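Local coordinates for protein phosphatase 2C (Toxoplasma gondii, PDB 3D8K) that belongs to the PP2C family and probably removes phosphate from phosphoserine and phosphothreonine of proteins with the help of manganese, at residues N175-G183 and D263-F273. Sequence-based numbering, arbitrary orientation.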
# COMPACT_ATOMS: atom_id res chain seq x y z
N ASN C 175 31.62 -27.57 -2.49
CA ASN C 175 32.95 -27.06 -2.22
C ASN C 175 33.08 -25.54 -2.18
O ASN C 175 34.20 -25.02 -2.22
CB ASN C 175 33.93 -27.63 -3.25
CG ASN C 175 33.51 -27.34 -4.68
OD1 ASN C 175 32.42 -26.81 -4.94
ND2 ASN C 175 34.37 -27.70 -5.63
N SER C 176 31.98 -24.82 -2.09
CA SER C 176 32.08 -23.37 -2.01
C SER C 176 32.45 -23.00 -0.59
O SER C 176 32.28 -23.80 0.34
CB SER C 176 30.77 -22.69 -2.41
OG SER C 176 30.59 -22.72 -3.82
N ARG C 177 32.96 -21.78 -0.41
CA ARG C 177 33.37 -21.33 0.92
C ARG C 177 32.75 -20.00 1.29
O ARG C 177 32.48 -19.16 0.43
CB ARG C 177 34.90 -21.26 0.98
CG ARG C 177 35.54 -22.49 0.37
CD ARG C 177 37.01 -22.63 0.70
NE ARG C 177 37.22 -23.35 1.96
CZ ARG C 177 38.31 -24.07 2.23
NH1 ARG C 177 39.28 -24.16 1.33
NH2 ARG C 177 38.43 -24.69 3.40
N CYS C 178 32.52 -19.82 2.58
CA CYS C 178 31.89 -18.62 3.09
C CYS C 178 32.59 -18.19 4.39
O CYS C 178 32.63 -18.95 5.35
CB CYS C 178 30.42 -18.93 3.35
SG CYS C 178 29.47 -17.57 3.96
N VAL C 179 33.14 -16.98 4.42
CA VAL C 179 33.83 -16.53 5.62
C VAL C 179 33.32 -15.23 6.22
O VAL C 179 32.82 -14.36 5.50
CB VAL C 179 35.34 -16.38 5.37
CG1 VAL C 179 35.85 -17.57 4.59
CG2 VAL C 179 35.62 -15.09 4.64
N LEU C 180 33.45 -15.10 7.53
CA LEU C 180 33.00 -13.90 8.23
C LEU C 180 34.20 -13.03 8.59
O LEU C 180 35.17 -13.50 9.18
CB LEU C 180 32.27 -14.28 9.52
CG LEU C 180 31.15 -13.38 10.07
CD1 LEU C 180 31.25 -13.29 11.59
CD2 LEU C 180 31.22 -12.00 9.46
N LYS C 181 34.14 -11.75 8.21
CA LYS C 181 35.22 -10.82 8.53
C LYS C 181 34.78 -9.94 9.68
O LYS C 181 33.64 -9.49 9.73
CB LYS C 181 35.57 -9.91 7.35
CG LYS C 181 36.50 -10.49 6.32
CD LYS C 181 36.90 -9.43 5.29
CE LYS C 181 37.86 -8.40 5.87
NZ LYS C 181 39.07 -9.03 6.48
N SER C 182 35.71 -9.67 10.58
CA SER C 182 35.43 -8.82 11.72
C SER C 182 36.76 -8.18 12.10
O SER C 182 37.64 -8.85 12.67
CB SER C 182 34.88 -9.64 12.88
OG SER C 182 34.22 -8.82 13.83
N GLY C 183 36.91 -6.90 11.76
CA GLY C 183 38.13 -6.19 12.06
C GLY C 183 39.29 -6.76 11.26
O GLY C 183 39.34 -6.58 10.04
N ASP C 263 30.83 -5.69 10.56
CA ASP C 263 31.39 -6.94 10.03
C ASP C 263 30.99 -7.12 8.55
O ASP C 263 30.08 -6.46 8.05
CB ASP C 263 30.91 -8.16 10.84
CG ASP C 263 31.51 -8.21 12.26
OD1 ASP C 263 32.62 -7.69 12.48
OD2 ASP C 263 30.87 -8.79 13.17
N ASP C 264 31.71 -8.01 7.85
CA ASP C 264 31.48 -8.31 6.44
C ASP C 264 31.37 -9.81 6.21
O ASP C 264 31.93 -10.60 6.97
CB ASP C 264 32.63 -7.79 5.57
CG ASP C 264 32.49 -6.33 5.21
OD1 ASP C 264 32.37 -5.50 6.14
OD2 ASP C 264 32.50 -6.00 4.00
N ILE C 265 30.66 -10.20 5.15
CA ILE C 265 30.52 -11.61 4.79
C ILE C 265 31.13 -11.79 3.42
O ILE C 265 30.83 -11.05 2.49
CB ILE C 265 29.07 -12.05 4.72
CG1 ILE C 265 28.43 -11.92 6.08
CG2 ILE C 265 29.00 -13.52 4.31
CD1 ILE C 265 26.97 -12.25 6.05
N VAL C 266 31.98 -12.79 3.29
CA VAL C 266 32.61 -13.06 2.02
C VAL C 266 32.43 -14.49 1.56
O VAL C 266 32.57 -15.43 2.34
CB VAL C 266 34.09 -12.72 2.10
CG1 VAL C 266 34.80 -13.16 0.83
CG2 VAL C 266 34.23 -11.22 2.31
N ALA C 267 32.11 -14.65 0.28
CA ALA C 267 31.88 -15.97 -0.28
C ALA C 267 32.46 -16.08 -1.68
O ALA C 267 32.76 -15.08 -2.33
CB ALA C 267 30.40 -16.27 -0.31
N GLY C 268 32.64 -17.31 -2.13
CA GLY C 268 33.19 -17.52 -3.46
C GLY C 268 33.15 -18.97 -3.89
O GLY C 268 33.15 -19.89 -3.06
N THR C 269 33.11 -19.19 -5.19
CA THR C 269 33.09 -20.54 -5.73
C THR C 269 34.45 -21.18 -5.43
O THR C 269 35.42 -20.50 -5.10
CB THR C 269 32.86 -20.51 -7.24
OG1 THR C 269 33.95 -19.86 -7.89
CG2 THR C 269 31.60 -19.72 -7.55
N ALA C 270 34.52 -22.51 -5.51
CA ALA C 270 35.77 -23.21 -5.24
C ALA C 270 36.94 -22.58 -6.00
O ALA C 270 38.08 -22.64 -5.56
CB ALA C 270 35.64 -24.66 -5.62
N GLY C 271 36.64 -21.99 -7.15
CA GLY C 271 37.67 -21.37 -7.95
C GLY C 271 38.27 -20.13 -7.29
O GLY C 271 39.47 -19.92 -7.32
N ALA C 272 37.41 -19.32 -6.68
CA ALA C 272 37.86 -18.10 -6.02
C ALA C 272 38.99 -18.38 -5.04
O ALA C 272 39.98 -17.67 -5.00
CB ALA C 272 36.70 -17.44 -5.29
N PHE C 273 38.85 -19.44 -4.25
CA PHE C 273 39.85 -19.76 -3.25
C PHE C 273 40.79 -20.88 -3.68
O PHE C 273 41.58 -21.39 -2.89
CB PHE C 273 39.16 -20.14 -1.94
CG PHE C 273 38.10 -19.17 -1.49
CD1 PHE C 273 37.32 -19.45 -0.38
CD2 PHE C 273 37.88 -17.99 -2.17
CE1 PHE C 273 36.33 -18.57 0.05
CE2 PHE C 273 36.89 -17.10 -1.76
CZ PHE C 273 36.12 -17.39 -0.64
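Val179 pairs with Val266 at the middle of two antiparallel strands, 177-182 and 264-268, and their backbones bond both ways: Val179 N gives to Val266 O at 2.7 Å and Val266 N to Val179 O at 2.8 Å. Their side chains lie side by side, CG2 of Val179 resting 3.8 Å from CB of Val266. Reciprocal pairs also join Lys181 with Asp264 and Arg177 with Gly268; the latter is longer, with Arg177 N 3.3 Å from Gly268 O. On the other face of the sheet, Cys178 pairs with Ala267 and Leu180 with Ile265, as non-hydrogen-bonded pairs. There chi1 of -179° turns Cys178 SG away from its backbone N, leaving it 4.1 Å from Ile265 CG2.

Beyond Gly268 the chain turns back, bringing the Phe273 ring near the Arg177 side chain, modelled too tightly for detail to be trusted, while the methyl group of Ala270 packs on the Asn175 amide. At the far end Ser182 OG and Asp263 OD1 are modelled doubtfully close; Arg126 reaches both residues, by a salt bridge to Asp263 OD2 and a hydrogen bond with Ser182 OG.

Helix 279-288 covers the face bearing Arg177 and Val179, and the backbone O of Ile286 takes a hydrogen bond from Lys181 NZ. Strand 106-115 of the second sheet meets Ser176 and Cys178 from the other face, so the pair forms part of the PP2C beta-sandwich. Backbone bonding thus fixes the register, one face is mainly apolar, the other mixes valines with charged residues, and Arg126 probably offsets the negative charge of the buried Asp263.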